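Side-chain contacts in SsfS6 (Streptomyces sp. SF2575, PDB 4FZR), which belongs to the erythromycin biosynthesis protein CIII-like family and has the two Rossmann-like domains of the GT-B fold: residues V48-S51 with E52-P56; P70-M74 with P75-S79. One frame throughout, in Å; residues are numbered along the deposited sequence.

Interaction 1 of 2, residues V48-S51 with E52-P56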
ATOM      1  N   VAL A  48      -2.535 -10.983  -3.835  1.00 15.26           N
ATOM      2  CA  VAL A  48      -2.602 -10.622  -5.247  1.00 19.02           C
ATOM      3  C   VAL A  48      -1.836 -11.640  -6.081  1.00 18.88           C
ATOM      4  O   VAL A  48      -0.634 -11.833  -5.894  1.00 15.60           O
ATOM      5  CB  VAL A  48      -2.038  -9.216  -5.506  1.00 12.26           C
ATOM      6  CG1 VAL A  48      -2.133  -8.872  -6.990  1.00 10.30           C
ATOM      7  CG2 VAL A  48      -2.781  -8.193  -4.663  1.00  9.83           C
ATOM      8  N   ALA A  49      -2.545 -12.297  -6.994  1.00 16.09           N
ATOM      9  CA  ALA A  49      -1.946 -13.321  -7.837  1.00 21.17           C
ATOM     10  C   ALA A  49      -1.832 -12.821  -9.276  1.00 22.47           C
ATOM     11  O   ALA A  49      -2.811 -12.356  -9.860  1.00 17.03           O
ATOM     12  CB  ALA A  49      -2.768 -14.601  -7.773  1.00 16.94           C
ATOM     13  N   ALA A  50      -0.629 -12.908  -9.838  1.00 21.26           N
ATOM     14  CA  ALA A  50      -0.377 -12.418 -11.190  1.00 23.46           C
ATOM     15  C   ALA A  50       0.879 -13.067 -11.769  1.00 26.78           C
ATOM     16  O   ALA A  50       1.515 -13.892 -11.114  1.00 23.65           O
ATOM     17  CB  ALA A  50      -0.241 -10.899 -11.186  1.00 17.30           C
ATOM     18  N   SER A  51       1.230 -12.697 -12.998  1.00 23.01           N
ATOM     19  CA  SER A  51       2.421 -13.239 -13.646  1.00 23.53           C
ATOM     20  C   SER A  51       3.683 -12.859 -12.868  1.00 22.36           C
ATOM     21  O   SER A  51       3.735 -11.813 -12.221  1.00 22.92           O
ATOM     22  CB  SER A  51       2.517 -12.748 -15.092  1.00 16.58           C
ATOM     23  OG  SER A  51       2.717 -11.346 -15.146  1.00 18.02           O
ATOM     24  N   GLU A  52       4.696 -13.718 -12.942  1.00 23.49           N
ATOM     25  CA  GLU A  52       5.933 -13.540 -12.188  1.00 22.54           C
ATOM     26  C   GLU A  52       6.504 -12.133 -12.321  1.00 22.09           C
ATOM     27  O   GLU A  52       7.042 -11.579 -11.360  1.00 27.94           O
ATOM     28  CB  GLU A  52       6.978 -14.552 -12.661  1.00 30.12           C
ATOM     29  CG  GLU A  52       8.308 -14.450 -11.932  1.00 35.47           C
ATOM     30  CD  GLU A  52       8.260 -15.080 -10.555  1.00 51.36           C
ATOM     31  OE1 GLU A  52       7.792 -16.234 -10.449  1.00 56.88           O
ATOM     32  OE2 GLU A  52       8.679 -14.421  -9.579  1.00 53.68           O
ATOM     33  N   ASN A  53       6.394 -11.559 -13.514  1.00 18.10           N
ATOM     34  CA  ASN A  53       6.995 -10.255 -13.788  1.00 19.03           C
ATOM     35  C   ASN A  53       6.246  -9.080 -13.158  1.00 17.97           C
ATOM     36  O   ASN A  53       6.735  -7.950 -13.161  1.00 17.31           O
ATOM     37  CB  ASN A  53       7.157 -10.038 -15.298  1.00 16.31           C
ATOM     38  CG  ASN A  53       5.837 -10.079 -16.045  1.00 18.98           C
ATOM     39  OD1 ASN A  53       5.186 -11.119 -16.127  1.00 20.69           O
ATOM     40  ND2 ASN A  53       5.447  -8.944 -16.615  1.00 16.22           N
HETATM   41  N   MSE A  54       5.067  -9.348 -12.608  1.00 16.69           N
HETATM   42  CA  MSE A  54       4.315  -8.322 -11.893  1.00 17.85           C
HETATM   43  C   MSE A  54       4.657  -8.306 -10.399  1.00 17.60           C
HETATM   44  O   MSE A  54       4.216  -7.422  -9.666  1.00 14.29           O
HETATM   45  CB  MSE A  54       2.812  -8.534 -12.102  1.00 17.11           C
HETATM   46  CG  MSE A  54       2.320  -8.168 -13.506  1.00 22.54           C
HETATM   47 SE   MSE A  54       2.536  -6.269 -13.900  1.00 29.51          SE
HETATM   48  CE  MSE A  54       4.276  -6.299 -14.792  1.00 29.44           C
ATOM     49  N   GLY A  55       5.465  -9.269  -9.958  1.00 16.56           N
ATOM     50  CA  GLY A  55       5.843  -9.385  -8.558  1.00 18.99           C
ATOM     51  C   GLY A  55       6.260  -8.078  -7.910  1.00 19.87           C
ATOM     52  O   GLY A  55       5.693  -7.685  -6.892  1.00 14.85           O
ATOM     53  N   PRO A  56       7.264  -7.402  -8.490  1.00 20.42           N
ATOM     54  CA  PRO A  56       7.786  -6.140  -7.948  1.00 24.00           C
ATOM     55  C   PRO A  56       6.745  -5.019  -7.895  1.00 20.67           C
ATOM     56  O   PRO A  56       6.793  -4.179  -6.994  1.00 21.62           O
ATOM     57  CB  PRO A  56       8.904  -5.771  -8.932  1.00 19.23           C
ATOM     58  CG  PRO A  56       9.300  -7.051  -9.561  1.00 15.82           C
ATOM     59  CD  PRO A  56       8.049  -7.872  -9.643  1.00 21.04           C
TER
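S51 meets N53 and the selenomethionine M54 at the end of strand 45-51, where the chain turns sharply into a 3-10 segment. Its hydroxyl OG gives a hydrogen bond to OD1 of N53 at 2.7 Å, arriving 48° above the plane of the amide. The torsion of S51 (chi1 65°), which sets OG between its own backbone N and carbonyl carbon, brings the hydroxyl to that oxygen. Serine suits this buried place, since its short arm spans the turn without bulk. The same OD1 also accepts the N-H of L72, while ND2 of N53 binds O of C24, so the amide is gripped at both ends and its rotation is fixed. This turn links strand to helix in the beta-alpha-beta unit 45-51, 55-60, 65-67 of the N-terminal Rossmann-like domain. The N-H of M54 hydrogen-bonds O of S51 at 2.8 Å, and this i+3 bond makes the 3-10 turn; one residue on, G55 N donates to E52 O as the turn runs into the helix. With CG anti to the carbonyl carbon (chi1 -73°), M54 passes close to the hydroxyl, CG lying 3.6 Å from S51 OG. Its CB packs on the methyl CB of A50 at 4.0 Å, and the flexible chain then bends twice, carrying selenium away from the strand. The CB bond of E52 points away from the strand and its chain bends at chi2; an acid suits this partly exposed position, where the residue packs on Q216 of the second subunit.

Interaction 2 of 2, residues P70-M74 with P75-S79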
ATOM      1  N   PRO A  70       4.984 -17.916 -15.416  1.00 41.01           N
ATOM      2  CA  PRO A  70       6.265 -17.234 -15.638  1.00 31.46           C
ATOM      3  C   PRO A  70       6.078 -15.859 -16.270  1.00 25.87           C
ATOM      4  O   PRO A  70       4.970 -15.522 -16.679  1.00 30.30           O
ATOM      5  CB  PRO A  70       6.996 -18.170 -16.605  1.00 36.10           C
ATOM      6  CG  PRO A  70       6.377 -19.511 -16.382  1.00 32.36           C
ATOM      7  CD  PRO A  70       4.936 -19.234 -16.073  1.00 28.45           C
ATOM      8  N   SER A  71       7.149 -15.075 -16.342  1.00 25.33           N
ATOM      9  CA  SER A  71       7.085 -13.735 -16.923  1.00 22.79           C
ATOM     10  C   SER A  71       6.389 -13.746 -18.293  1.00 29.64           C
ATOM     11  O   SER A  71       6.560 -14.674 -19.080  1.00 26.62           O
ATOM     12  CB  SER A  71       8.494 -13.148 -17.044  1.00 23.59           C
ATOM     13  OG  SER A  71       8.463 -11.880 -17.671  1.00 34.19           O
ATOM     14  N   LEU A  72       5.597 -12.711 -18.565  1.00 30.44           N
ATOM     15  CA  LEU A  72       4.740 -12.679 -19.747  1.00 29.89           C
ATOM     16  C   LEU A  72       4.411 -11.256 -20.163  1.00 35.52           C
ATOM     17  O   LEU A  72       4.304 -10.367 -19.327  1.00 40.67           O
ATOM     18  CB  LEU A  72       3.412 -13.367 -19.435  1.00 33.14           C
ATOM     19  CG  LEU A  72       3.074 -14.719 -20.058  1.00 41.07           C
ATOM     20  CD1 LEU A  72       1.587 -14.996 -19.897  1.00 41.76           C
ATOM     21  CD2 LEU A  72       3.467 -14.787 -21.519  1.00 42.11           C
ATOM     22  N   ASP A  73       4.217 -11.051 -21.459  1.00 31.78           N
ATOM     23  CA  ASP A  73       3.661  -9.805 -21.955  1.00 33.69           C
ATOM     24  C   ASP A  73       2.529 -10.162 -22.901  1.00 33.32           C
ATOM     25  O   ASP A  73       2.447 -11.284 -23.391  1.00 28.24           O
ATOM     26  CB  ASP A  73       4.738  -8.956 -22.627  1.00 34.10           C
ATOM     27  CG  ASP A  73       5.809  -8.510 -21.648  1.00 60.01           C
ATOM     28  OD1 ASP A  73       5.473  -8.301 -20.464  1.00 69.14           O
ATOM     29  OD2 ASP A  73       6.983  -8.383 -22.050  1.00 69.98           O
HETATM   30  N   MSE A  74       1.627  -9.219 -23.120  1.00 28.06           N
HETATM   31  CA  MSE A  74       0.416  -9.510 -23.874  1.00 31.36           C
HETATM   32  C   MSE A  74       0.656  -9.925 -25.333  1.00 32.27           C
HETATM   33  O   MSE A  74       0.041 -10.881 -25.805  1.00 32.46           O
HETATM   34  CB  MSE A  74      -0.548  -8.326 -23.805  1.00 35.95           C
HETATM   35  CG  MSE A  74      -1.461  -8.352 -22.590  1.00 44.07           C
HETATM   36 SE   MSE A  74      -2.527  -9.988 -22.477  1.00 62.56          SE
HETATM   37  CE  MSE A  74      -3.138 -10.102 -24.331  1.00 25.67           C
ATOM     38  N   PRO A  75       1.545  -9.216 -26.052  1.00 35.88           N
ATOM     39  CA  PRO A  75       1.813  -9.584 -27.450  1.00 33.23           C
ATOM     40  C   PRO A  75       2.131 -11.064 -27.598  1.00 31.63           C
ATOM     41  O   PRO A  75       1.659 -11.719 -28.525  1.00 29.32           O
ATOM     42  CB  PRO A  75       3.042  -8.744 -27.800  1.00 26.54           C
ATOM     43  CG  PRO A  75       2.937  -7.552 -26.917  1.00 34.10           C
ATOM     44  CD  PRO A  75       2.340  -8.049 -25.629  1.00 36.91           C
ATOM     45  N   GLU A  76       2.938 -11.570 -26.673  1.00 33.49           N
ATOM     46  CA  GLU A  76       3.279 -12.984 -26.612  1.00 34.17           C
ATOM     47  C   GLU A  76       2.058 -13.878 -26.809  1.00 33.14           C
ATOM     48  O   GLU A  76       2.131 -14.893 -27.503  1.00 33.21           O
ATOM     49  CB  GLU A  76       3.896 -13.291 -25.250  1.00 39.27           C
ATOM     50  CG  GLU A  76       5.170 -14.086 -25.306  1.00 44.96           C
ATOM     51  CD  GLU A  76       5.918 -14.038 -23.991  1.00 48.03           C
ATOM     52  OE1 GLU A  76       5.999 -12.940 -23.398  1.00 41.93           O
ATOM     53  OE2 GLU A  76       6.418 -15.091 -23.546  1.00 42.05           O
ATOM     54  N   VAL A  77       0.938 -13.495 -26.196  1.00 25.24           N
ATOM     55  CA  VAL A  77      -0.246 -14.353 -26.144  1.00 31.66           C
ATOM     56  C   VAL A  77      -1.295 -13.886 -27.147  1.00 26.71           C
ATOM     57  O   VAL A  77      -2.185 -14.643 -27.534  1.00 30.14           O
ATOM     58  CB  VAL A  77      -0.865 -14.424 -24.706  1.00 24.87           C
ATOM     59  CG1 VAL A  77       0.031 -13.736 -23.684  1.00 37.65           C
ATOM     60  CG2 VAL A  77      -2.272 -13.830 -24.668  1.00 22.90           C
ATOM     61  N   LEU A  78      -1.182 -12.633 -27.565  1.00 27.03           N
ATOM     62  CA  LEU A  78      -2.105 -12.056 -28.529  1.00 34.36           C
ATOM     63  C   LEU A  78      -1.774 -12.506 -29.954  1.00 36.39           C
ATOM     64  O   LEU A  78      -2.658 -12.581 -30.809  1.00 31.01           O
ATOM     65  CB  LEU A  78      -2.045 -10.531 -28.441  1.00 30.98           C
ATOM     66  CG  LEU A  78      -3.068  -9.759 -29.272  1.00 30.74           C
ATOM     67  CD1 LEU A  78      -4.483 -10.253 -29.008  1.00 33.08           C
ATOM     68  CD2 LEU A  78      -2.966  -8.272 -28.977  1.00 44.92           C
ATOM     69  N   SER A  79      -0.503 -12.826 -30.192  1.00 31.85           N
ATOM     70  CA  SER A  79       0.011 -13.058 -31.541  1.00 30.49           C
ATOM     71  C   SER A  79      -0.045 -14.522 -31.992  1.00 35.69           C
ATOM     72  O   SER A  79       0.229 -14.823 -33.155  1.00 37.08           O
ATOM     73  CB  SER A  79       1.452 -12.546 -31.639  1.00 27.51           C
ATOM     74  OG  SER A  79       1.515 -11.146 -31.424  1.00 30.95           O
TER
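The start of helix 74-78, in the Rossmann-like N-terminal domain, carries the glutamate half of a capping box, D73 to E76; the reciprocal bond is not made, the D73 carboxylate lying too far from N of E76. Glutamate's length matters here: extended beyond CG, E76 reaches back so that OE1 takes the N-H of D73 at 3.2 Å, from 40° above the carboxylate plane. L72 comes across the same group, its methyl CD2 lying 3.6 Å from CD of E76; L72 also packs against L107 and R110 of helix 93-122. O of the selenomethionine M74 accepts two backbone N-H groups, that of V77 at 2.8 Å and that of L78, also at 2.8 Å; the second approaches nearly in line with the C=O bond. P75 suits the first turn, where a backbone N-H has no helical acceptor to serve, so its lack of one costs nothing. The M74 chain, bent at both chi2 (-57°) and chi3 (-46°), doubles over so that CE reaches CG2 of V77 at 3.8 Å. Further along, P75 O is gripped by S79 N and by S79 OG, which lies 3.0 Å from it, the two donors reaching it from opposite faces of its carbonyl plane.

Overall arrangement
Interaction 1 is largely buried, at the end of a strand next to the sheet's edge, whereas interaction 2 is only partly buried and has several exposed residues. Their centres lie about 14 Å apart on the same side of the chain's centre, and they follow in series along the N-terminal domain. Interaction 1 joins strand to helix within one beta-alpha-beta unit; interaction 2 starts a short helix after that unit's last strand. The buried turn relies on a neutral hydroxyl-amide pair, while the more open one uses a carboxylate beside apolar packing. Helix 93-122 is common to both, touched by S51 from the first and by L72 and M74 from the second, and CB of N53 packs on OG of S71.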